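Local coordinates for EvdO2 (Micromonospora carbonacea, PDB 4XAB), which probably catalyses an oxidative cyclization in orthosomycin biosynthesis, as a metal-dependent oxygenase of the phytanoyl-CoA dioxygenase family, at residues 28-33 against 88-93; 40-45 against 227-232; 72-77 against 112-117. All coordinates share one frame; numbering follows the deposited sequence.

Contact 1: residues 28-33 against 88-93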
loop_
_atom_site.group_PDB
_atom_site.type_symbol
_atom_site.label_atom_id
_atom_site.label_comp_id
_atom_site.label_asym_id
_atom_site.label_seq_id
_atom_site.Cartn_x
_atom_site.Cartn_y
_atom_site.Cartn_z
ATOM N N GLN A 28 2.535 3.674 -15.673
ATOM C CA GLN A 28 3.653 2.758 -15.834
ATOM C C GLN A 28 4.883 3.245 -15.066
ATOM O O GLN A 28 5.703 3.989 -15.604
ATOM C CB GLN A 28 3.994 2.586 -17.320
ATOM C CG GLN A 28 5.112 1.569 -17.589
ATOM C CD GLN A 28 4.642 0.329 -18.338
ATOM O OE1 GLN A 28 3.982 0.423 -19.371
ATOM N NE2 GLN A 28 4.981 -0.853 -17.806
ATOM N N VAL A 29 5.014 2.843 -13.810
ATOM C CA VAL A 29 6.154 3.278 -13.009
ATOM C C VAL A 29 7.271 2.222 -13.042
ATOM O O VAL A 29 8.419 2.518 -12.735
ATOM C CB VAL A 29 5.738 3.584 -11.550
ATOM C CG1 VAL A 29 5.568 2.305 -10.749
ATOM C CG2 VAL A 29 6.770 4.492 -10.871
ATOM N N ALA A 30 6.913 0.995 -13.408
ATOM C CA ALA A 30 7.875 -0.082 -13.593
ATOM C C ALA A 30 7.727 -0.583 -15.012
ATOM O O ALA A 30 6.610 -0.755 -15.493
ATOM C CB ALA A 30 7.649 -1.217 -12.598
ATOM N N SER A 31 8.853 -0.799 -15.684
ATOM C CA SER A 31 8.837 -1.301 -17.052
ATOM C C SER A 31 8.411 -2.750 -17.063
ATOM O O SER A 31 8.412 -3.405 -16.026
ATOM C CB SER A 31 10.212 -1.181 -17.688
ATOM O OG SER A 31 11.087 -2.131 -17.095
ATOM N N GLU A 32 8.092 -3.258 -18.249
ATOM C CA GLU A 32 7.712 -4.654 -18.395
ATOM C C GLU A 32 8.809 -5.593 -17.887
ATOM O O GLU A 32 8.514 -6.620 -17.275
ATOM C CB GLU A 32 7.378 -4.960 -19.856
ATOM C CG GLU A 32 6.743 -6.319 -20.069
ATOM C CD GLU A 32 6.241 -6.505 -21.484
ATOM O OE1 GLU A 32 6.474 -5.609 -22.323
ATOM O OE2 GLU A 32 5.611 -7.549 -21.756
ATOM N N SER A 33 10.068 -5.234 -18.117
ATOM C CA SER A 33 11.173 -6.082 -17.684
ATOM C C SER A 33 11.375 -5.995 -16.171
ATOM O O SER A 33 11.727 -6.986 -15.533
ATOM C CB SER A 33 12.466 -5.717 -18.426
ATOM O OG SER A 33 12.968 -4.462 -18.008
ATOM N N SER A 88 17.465 -0.713 -6.972
ATOM C CA SER A 88 16.880 -0.674 -8.309
ATOM C C SER A 88 16.597 0.711 -8.885
ATOM O O SER A 88 16.369 1.670 -8.151
ATOM C CB SER A 88 15.576 -1.464 -8.307
ATOM O OG SER A 88 14.573 -0.767 -7.588
ATOM N N PRO A 89 16.593 0.811 -10.222
ATOM C CA PRO A 89 16.105 2.035 -10.861
ATOM C C PRO A 89 14.655 2.341 -10.486
ATOM O O PRO A 89 14.283 3.516 -10.472
ATOM C CB PRO A 89 16.234 1.724 -12.360
ATOM C CG PRO A 89 17.361 0.733 -12.432
ATOM C CD PRO A 89 17.203 -0.118 -11.192
ATOM N N HIS A 90 13.855 1.313 -10.201
ATOM C CA HIS A 90 12.454 1.520 -9.825
ATOM C C HIS A 90 12.386 2.199 -8.461
ATOM O O HIS A 90 11.594 3.114 -8.254
ATOM C CB HIS A 90 11.669 0.200 -9.802
ATOM C CG HIS A 90 10.311 0.313 -9.164
ATOM N ND1 HIS A 90 10.088 0.014 -7.837
ATOM C CD2 HIS A 90 9.115 0.713 -9.666
ATOM C CE1 HIS A 90 8.811 0.210 -7.550
ATOM N NE2 HIS A 90 8.200 0.636 -8.641
ATOM N N PHE A 91 13.226 1.768 -7.529
ATOM C CA PHE A 91 13.247 2.434 -6.233
ATOM C C PHE A 91 13.622 3.905 -6.395
ATOM O O PHE A 91 12.964 4.790 -5.844
ATOM C CB PHE A 91 14.223 1.768 -5.265
ATOM C CG PHE A 91 14.451 2.569 -4.009
ATOM C CD1 PHE A 91 13.576 2.465 -2.940
ATOM C CD2 PHE A 91 15.533 3.447 -3.909
ATOM C CE1 PHE A 91 13.777 3.208 -1.790
ATOM C CE2 PHE A 91 15.725 4.192 -2.766
ATOM C CZ PHE A 91 14.854 4.068 -1.708
ATOM N N ALA A 92 14.684 4.155 -7.153
ATOM C CA ALA A 92 15.201 5.505 -7.316
ATOM C C ALA A 92 14.152 6.397 -7.960
ATOM O O ALA A 92 14.004 7.566 -7.597
ATOM C CB ALA A 92 16.475 5.489 -8.152
ATOM N N ARG A 93 13.435 5.822 -8.924
ATOM C CA ARG A 93 12.391 6.502 -9.663
ATOM C C ARG A 93 11.259 6.875 -8.711
ATOM O O ARG A 93 10.737 7.992 -8.740
ATOM C CB ARG A 93 11.887 5.585 -10.796
ATOM C CG ARG A 93 10.983 6.202 -11.833
ATOM C CD ARG A 93 10.635 5.161 -12.925
ATOM N NE ARG A 93 11.837 4.517 -13.473
ATOM C CZ ARG A 93 12.052 3.200 -13.493
ATOM N NH1 ARG A 93 11.140 2.360 -13.007
ATOM N NH2 ARG A 93 13.184 2.716 -14.001
#
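Where the loop before helix 32-45 meets the first turn of helix 89-102, the backbone carbonyl of V29 is the centre, gripped by R93 and grazed by H90. R93 NH1 donates to V29 O at 2.7 Å; the donor lies in the carbonyl plane, but the hydrogen bond is bent, 142° at the hydrogen. The R93 chain leaves the helix with CG anti to the backbone N and then bends at chi3 (-51°), which swings the guanidinium back over its own helix. One guanidinium face is thereby centred over P89 O, 3.7 Å from the plane. H90 comes in edge-on: its CD2 lies 3.6 Å from V29 O, close to the ring plane. The same edge meets aliphatic carbon, with NE2 3.8 Å from V29 CG1 in plane. A30 CB approaches CD2 obliquely. H90 NE2 has its polar partner in T148 OG1, on strand 139-149.

Farther out, the turn at 28-30 is held by Q28 NE2, which bonds A30 O at 2.8 Å almost straight (173°) and nearly in the amide plane, while V29 and A30 make backbone bonds to G204. S88 starts helix 89-102, its OG accepting from F91 N at 2.9 Å; S31, ahead of helix 32-45, forms a capping box with E34, whose carboxylate takes S31 N and also forms a salt bridge with R93. An alanine in place of R93 would remove the donor to V29 O and the counter-ion of E34, and would probably weaken the link between the two helix starts. NH1 is shared by a carbonyl and the E34 carboxylate; the carboxylate would largely offset the guanidinium charge in this buried contact, so R93 probably stays protonated.

Contact 2: residues 40-45 against 227-232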
loop_
_atom_site.group_PDB
_atom_site.type_symbol
_atom_site.label_atom_id
_atom_site.label_comp_id
_atom_site.label_asym_id
_atom_site.label_seq_id
_atom_site.Cartn_x
_atom_site.Cartn_y
_atom_site.Cartn_z
ATOM N N GLN A 40 9.385 -12.741 -10.597
ATOM C CA GLN A 40 10.271 -13.850 -10.264
ATOM C C GLN A 40 10.685 -13.801 -8.801
ATOM O O GLN A 40 10.757 -14.834 -8.132
ATOM C CB GLN A 40 11.509 -13.836 -11.159
ATOM C CG GLN A 40 11.222 -14.187 -12.606
ATOM C CD GLN A 40 12.456 -14.080 -13.478
ATOM O OE1 GLN A 40 13.202 -13.102 -13.401
ATOM N NE2 GLN A 40 12.684 -15.092 -14.305
ATOM N N ALA A 41 10.950 -12.597 -8.305
ATOM C CA ALA A 41 11.278 -12.411 -6.896
ATOM C C ALA A 41 10.121 -12.815 -5.979
ATOM O O ALA A 41 10.334 -13.429 -4.931
ATOM C CB ALA A 41 11.677 -10.968 -6.635
ATOM N N TYR A 42 8.897 -12.466 -6.370
ATOM C CA TYR A 42 7.720 -12.820 -5.582
ATOM C C TYR A 42 7.453 -14.322 -5.622
ATOM O O TYR A 42 6.965 -14.892 -4.647
ATOM C CB TYR A 42 6.489 -12.056 -6.073
ATOM C CG TYR A 42 6.288 -10.713 -5.405
ATOM C CD1 TYR A 42 7.314 -9.771 -5.377
ATOM C CD2 TYR A 42 5.069 -10.374 -4.814
ATOM C CE1 TYR A 42 7.137 -8.531 -4.777
ATOM C CE2 TYR A 42 4.886 -9.127 -4.197
ATOM C CZ TYR A 42 5.928 -8.215 -4.185
ATOM O OH TYR A 42 5.773 -6.976 -3.583
ATOM N N ASP A 43 7.765 -14.955 -6.751
ATOM C CA ASP A 43 7.627 -16.411 -6.883
ATOM C C ASP A 43 8.396 -17.147 -5.783
ATOM O O ASP A 43 8.002 -18.235 -5.340
ATOM C CB ASP A 43 8.123 -16.883 -8.257
ATOM C CG ASP A 43 7.112 -16.634 -9.371
ATOM O OD1 ASP A 43 5.929 -16.363 -9.068
ATOM O OD2 ASP A 43 7.503 -16.732 -10.554
ATOM N N ARG A 44 9.505 -16.544 -5.360
ATOM C CA ARG A 44 10.354 -17.130 -4.332
ATOM C C ARG A 44 10.010 -16.618 -2.933
ATOM O O ARG A 44 10.121 -17.360 -1.958
ATOM C CB ARG A 44 11.829 -16.865 -4.646
ATOM C CG ARG A 44 12.794 -17.496 -3.649
ATOM C CD ARG A 44 12.524 -18.990 -3.460
ATOM N NE ARG A 44 13.365 -19.814 -4.324
ATOM C CZ ARG A 44 14.596 -20.204 -4.010
ATOM N NH1 ARG A 44 15.130 -19.841 -2.852
ATOM N NH2 ARG A 44 15.296 -20.955 -4.853
ATOM N N LEU A 45 9.582 -15.360 -2.836
ATOM C CA LEU A 45 9.185 -14.778 -1.551
ATOM C C LEU A 45 7.897 -15.394 -1.028
ATOM O O LEU A 45 7.734 -15.602 0.178
ATOM C CB LEU A 45 8.991 -13.268 -1.673
ATOM C CG LEU A 45 10.202 -12.343 -1.608
ATOM C CD1 LEU A 45 9.756 -10.908 -1.856
ATOM C CD2 LEU A 45 10.897 -12.480 -0.259
ATOM N N ARG A 227 -0.425 -9.284 -6.998
ATOM C CA ARG A 227 0.739 -8.881 -6.209
ATOM C C ARG A 227 1.018 -7.394 -6.306
ATOM O O ARG A 227 0.889 -6.791 -7.366
ATOM C CB ARG A 227 1.968 -9.671 -6.665
ATOM C CG ARG A 227 1.786 -11.179 -6.528
ATOM C CD ARG A 227 2.700 -11.952 -7.469
ATOM N NE ARG A 227 2.326 -11.814 -8.877
ATOM C CZ ARG A 227 2.944 -12.452 -9.870
ATOM N NH1 ARG A 227 3.963 -13.262 -9.601
ATOM N NH2 ARG A 227 2.551 -12.282 -11.129
ATOM N N ALA A 228 1.405 -6.795 -5.185
ATOM C CA ALA A 228 1.768 -5.387 -5.176
ATOM C C ALA A 228 3.054 -5.226 -4.400
ATOM O O ALA A 228 3.311 -5.962 -3.446
ATOM C CB ALA A 228 0.653 -4.535 -4.558
ATOM N N TYR A 229 3.876 -4.276 -4.828
ATOM C CA TYR A 229 5.085 -3.921 -4.111
ATOM C C TYR A 229 4.918 -2.475 -3.687
ATOM O O TYR A 229 4.721 -1.593 -4.525
ATOM C CB TYR A 229 6.326 -4.105 -4.978
ATOM C CG TYR A 229 7.616 -3.646 -4.338
ATOM C CD1 TYR A 229 8.087 -4.241 -3.173
ATOM C CD2 TYR A 229 8.381 -2.638 -4.911
ATOM C CE1 TYR A 229 9.271 -3.836 -2.593
ATOM C CE2 TYR A 229 9.573 -2.229 -4.336
ATOM C CZ TYR A 229 10.012 -2.831 -3.181
ATOM O OH TYR A 229 11.192 -2.433 -2.596
ATOM N N VAL A 230 4.954 -2.243 -2.384
ATOM C CA VAL A 230 4.630 -0.931 -1.852
ATOM C C VAL A 230 5.890 -0.288 -1.301
ATOM O O VAL A 230 6.624 -0.906 -0.532
ATOM C CB VAL A 230 3.558 -1.011 -0.732
ATOM C CG1 VAL A 230 3.198 0.381 -0.261
ATOM C CG2 VAL A 230 2.308 -1.737 -1.230
ATOM N N LEU A 231 6.150 0.950 -1.704
ATOM C CA LEU A 231 7.236 1.718 -1.116
ATOM C C LEU A 231 6.638 2.874 -0.348
ATOM O O LEU A 231 5.777 3.589 -0.850
ATOM C CB LEU A 231 8.190 2.220 -2.195
ATOM C CG LEU A 231 9.112 1.152 -2.773
ATOM C CD1 LEU A 231 9.752 1.668 -4.061
ATOM C CD2 LEU A 231 10.179 0.787 -1.734
ATOM N N VAL A 232 7.070 3.022 0.896
ATOM C CA VAL A 232 6.629 4.109 1.751
ATOM C C VAL A 232 7.754 5.119 1.920
ATOM O O VAL A 232 8.874 4.739 2.180
ATOM C CB VAL A 232 6.198 3.572 3.115
ATOM C CG1 VAL A 232 5.892 4.720 4.061
ATOM C CG2 VAL A 232 5.003 2.640 2.931
HETATM O O HOH W 1 4.820 -14.728 -7.208
HETATM O O HOH W 2 5.485 -15.128 -11.904
#
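This is a helix-on-sheet contact on the outer side of the double-stranded beta helix: helix 40-45 crosses strand 227-232 almost at right angles (100°), with the axes 10.5 Å apart, and Y42 spans the gap. Its hydroxyl donates to A228 O at 2.7 Å. The bond does not follow a lone pair, for OH sits well above the carbonyl plane, with a C=O...OH angle of only 112°. Reaching this carbonyl drives OH tightly against the strand, 3.2 Å from both CA and CB of Y229. It lies near the plane of the Y229 ring, at the ring's edge.

Alongside Y42, R227 runs back toward the helix, the two side chains sliding past each other in opposite directions. Y42 CD2 rests on the aliphatic stem, 3.7 Å from R227 CB, and the guanidinium plane stands steeply to the phenol ring. Bent at chi3, the arginine brings NH1 to D43 OD1 in a long salt bridge of 3.7 Å. Water 1 fills in this loose pairing, donating to D43 OD1 and accepting from R227 NH1 at 2.9 Å. Water 2 joins D43 OD2 to the same nitrogen, weakly on the arginine side. The stronger ionic partner of R227 is D151, through NH2, so D43 adds a mostly water-mediated tie at the exposed side of the helix.

Inward, A228 turns its side chain away from the helix, onto W147. The strand lies between strands 110-118 and 139-149, pairing with I116 and T148 among others, while the Y42 ring also touches A115, L150 and F46.

Contact 3: residues 72-77 against 112-117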
loop_
_atom_site.group_PDB
_atom_site.type_symbol
_atom_site.label_atom_id
_atom_site.label_comp_id
_atom_site.label_asym_id
_atom_site.label_seq_id
_atom_site.Cartn_x
_atom_site.Cartn_y
_atom_site.Cartn_z
ATOM N N LEU A 72 -4.191 -11.444 5.084
ATOM C CA LEU A 72 -3.646 -11.162 3.770
ATOM C C LEU A 72 -2.159 -11.484 3.777
ATOM O O LEU A 72 -1.424 -10.953 4.600
ATOM C CB LEU A 72 -3.878 -9.697 3.412
ATOM C CG LEU A 72 -3.570 -9.252 1.992
ATOM C CD1 LEU A 72 -4.453 -10.013 1.026
ATOM C CD2 LEU A 72 -3.795 -7.752 1.883
ATOM N N PRO A 73 -1.710 -12.369 2.879
ATOM C CA PRO A 73 -0.277 -12.677 2.825
ATOM C C PRO A 73 0.561 -11.430 2.568
ATOM O O PRO A 73 0.360 -10.732 1.571
ATOM C CB PRO A 73 -0.173 -13.659 1.649
ATOM C CG PRO A 73 -1.513 -14.288 1.589
ATOM C CD PRO A 73 -2.487 -13.212 1.950
ATOM N N GLN A 74 1.493 -11.145 3.461
ATOM C CA GLN A 74 2.325 -9.972 3.276
ATOM C C GLN A 74 3.657 -10.097 3.980
ATOM O O GLN A 74 3.795 -10.815 4.970
ATOM C CB GLN A 74 1.585 -8.709 3.738
ATOM C CG GLN A 74 1.006 -8.750 5.127
ATOM C CD GLN A 74 -0.180 -7.810 5.281
ATOM O OE1 GLN A 74 -1.257 -8.217 5.716
ATOM N NE2 GLN A 74 0.013 -6.548 4.919
ATOM N N ILE A 75 4.645 -9.405 3.432
ATOM C CA ILE A 75 5.986 -9.380 3.992
ATOM C C ILE A 75 6.403 -7.939 4.244
ATOM O O ILE A 75 6.523 -7.153 3.310
ATOM C CB ILE A 75 6.998 -10.059 3.051
ATOM C CG1 ILE A 75 6.590 -11.512 2.797
ATOM C CG2 ILE A 75 8.392 -9.988 3.625
ATOM C CD1 ILE A 75 7.300 -12.156 1.629
ATOM N N ILE A 76 6.599 -7.582 5.507
ATOM C CA ILE A 76 7.083 -6.246 5.821
ATOM C C ILE A 76 8.587 -6.201 5.551
ATOM O O ILE A 76 9.319 -7.126 5.896
ATOM C CB ILE A 76 6.771 -5.842 7.279
ATOM C CG1 ILE A 76 7.285 -4.430 7.572
ATOM C CG2 ILE A 76 7.357 -6.843 8.258
ATOM C CD1 ILE A 76 6.724 -3.376 6.637
ATOM N N LYS A 77 9.032 -5.130 4.902
ATOM C CA LYS A 77 10.434 -4.947 4.530
ATOM C C LYS A 77 11.046 -6.155 3.813
ATOM O O LYS A 77 12.025 -6.733 4.287
ATOM C CB LYS A 77 11.258 -4.592 5.770
ATOM C CG LYS A 77 10.925 -3.221 6.307
ATOM C CD LYS A 77 11.617 -2.936 7.637
ATOM C CE LYS A 77 11.322 -1.518 8.103
ATOM N NZ LYS A 77 11.627 -1.315 9.546
ATOM N N TYR A 112 10.722 2.434 3.426
ATOM C CA TYR A 112 10.792 0.986 3.539
ATOM C C TYR A 112 9.852 0.348 2.522
ATOM O O TYR A 112 8.988 1.019 1.940
ATOM C CB TYR A 112 10.449 0.522 4.962
ATOM C CG TYR A 112 9.057 0.889 5.417
ATOM C CD1 TYR A 112 8.809 2.104 6.048
ATOM C CD2 TYR A 112 7.986 0.018 5.221
ATOM C CE1 TYR A 112 7.537 2.447 6.460
ATOM C CE2 TYR A 112 6.707 0.355 5.633
ATOM C CZ TYR A 112 6.495 1.567 6.255
ATOM O OH TYR A 112 5.230 1.906 6.666
ATOM N N GLY A 113 10.021 -0.952 2.319
ATOM C CA GLY A 113 9.230 -1.691 1.350
ATOM C C GLY A 113 8.175 -2.537 2.033
ATOM O O GLY A 113 8.229 -2.774 3.236
ATOM N N HIS A 114 7.207 -3.002 1.260
ATOM C CA HIS A 114 6.136 -3.824 1.796
ATOM C C HIS A 114 5.579 -4.662 0.638
ATOM O O HIS A 114 5.193 -4.117 -0.394
ATOM C CB HIS A 114 5.058 -2.942 2.449
ATOM C CG HIS A 114 3.905 -3.705 3.024
ATOM N ND1 HIS A 114 2.677 -3.125 3.265
ATOM C CD2 HIS A 114 3.793 -4.997 3.414
ATOM C CE1 HIS A 114 1.856 -4.029 3.771
ATOM N NE2 HIS A 114 2.509 -5.172 3.874
ATOM N N ALA A 115 5.572 -5.981 0.806
ATOM C CA ALA A 115 5.111 -6.881 -0.246
ATOM C C ALA A 115 3.778 -7.491 0.132
ATOM O O ALA A 115 3.570 -7.904 1.278
ATOM C CB ALA A 115 6.134 -7.963 -0.514
ATOM N N ILE A 116 2.882 -7.547 -0.844
ATOM C CA ILE A 116 1.541 -8.066 -0.646
ATOM C C ILE A 116 1.202 -9.027 -1.764
ATOM O O ILE A 116 1.452 -8.736 -2.934
ATOM C CB ILE A 116 0.485 -6.939 -0.626
ATOM C CG1 ILE A 116 0.768 -5.949 0.499
ATOM C CG2 ILE A 116 -0.932 -7.524 -0.512
ATOM C CD1 ILE A 116 0.032 -4.639 0.317
ATOM N N LEU A 117 0.649 -10.184 -1.404
ATOM C CA LEU A 117 0.057 -11.070 -2.396
ATOM C C LEU A 117 -1.373 -11.399 -1.971
ATOM O O LEU A 117 -1.588 -11.910 -0.877
ATOM C CB LEU A 117 0.900 -12.345 -2.554
ATOM C CG LEU A 117 0.491 -13.363 -3.622
ATOM C CD1 LEU A 117 1.705 -14.146 -4.073
ATOM C CD2 LEU A 117 -0.582 -14.317 -3.106
#
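The H114 ring carries I116 CG1 on one face, 3.8 Å from the plane and offset toward the rim. In plane at its edge, CD2 faces I75 O at 3.5 Å, with the nearly coplanar Q74 amide beyond. The Y112 ring is met obliquely by I76 CD1, 3.9 Å from CE2, and K77 CE packs on Y112 CB.

Beneath, strand 74-76 joins strand 110-118 in the antiparallel sheet of the double-stranded beta helix. I75 and A115 form the hydrogen-bonded pair: I75 N gives to A115 O at 2.8 Å, on a lone pair, and A115 N returns a nearly straight bond to I75 O at 2.9 Å. L117 N to P73 O extends the ladder at one end; at the other, K77 N reaches G113 O at 138°, from above the carbonyl plane, where a positive phi (50°) turns the chain out of the strand.

Q74, I76, H114 and I116 share the face toward the nickel held by H129, D131 and H215; the H114 side chain is about 7 Å from the metal. On the opposite face I75 and A115 pack on L45 and Y42 of helix 32-45, while strand 226-234 pairs along the other side of strand 110-118.

Contacts 2 and 3 are near neighbours, their centres about 7 Å apart, because strands 226-234 and 110-118 adjoin in one antiparallel sheet: V230 N lies 2.7 Å from H114 O, probably a hydrogen bond. Contact 1 lies at the periphery, its centre about 13 Å from that of contact 2 and 18 Å from that of contact 3. It touches contact 2 where H90 and F91 pack on L231, and H90 also on Y229. Helix 32-45 serves contacts 1 and 2. Along the chain, contact 3 is nested within the loop closed by contact 2, whereas contact 1 crosses both. Helices 32-45 and 89-102 thus back the sheet on one side, while H114 lies on the face toward the nickel.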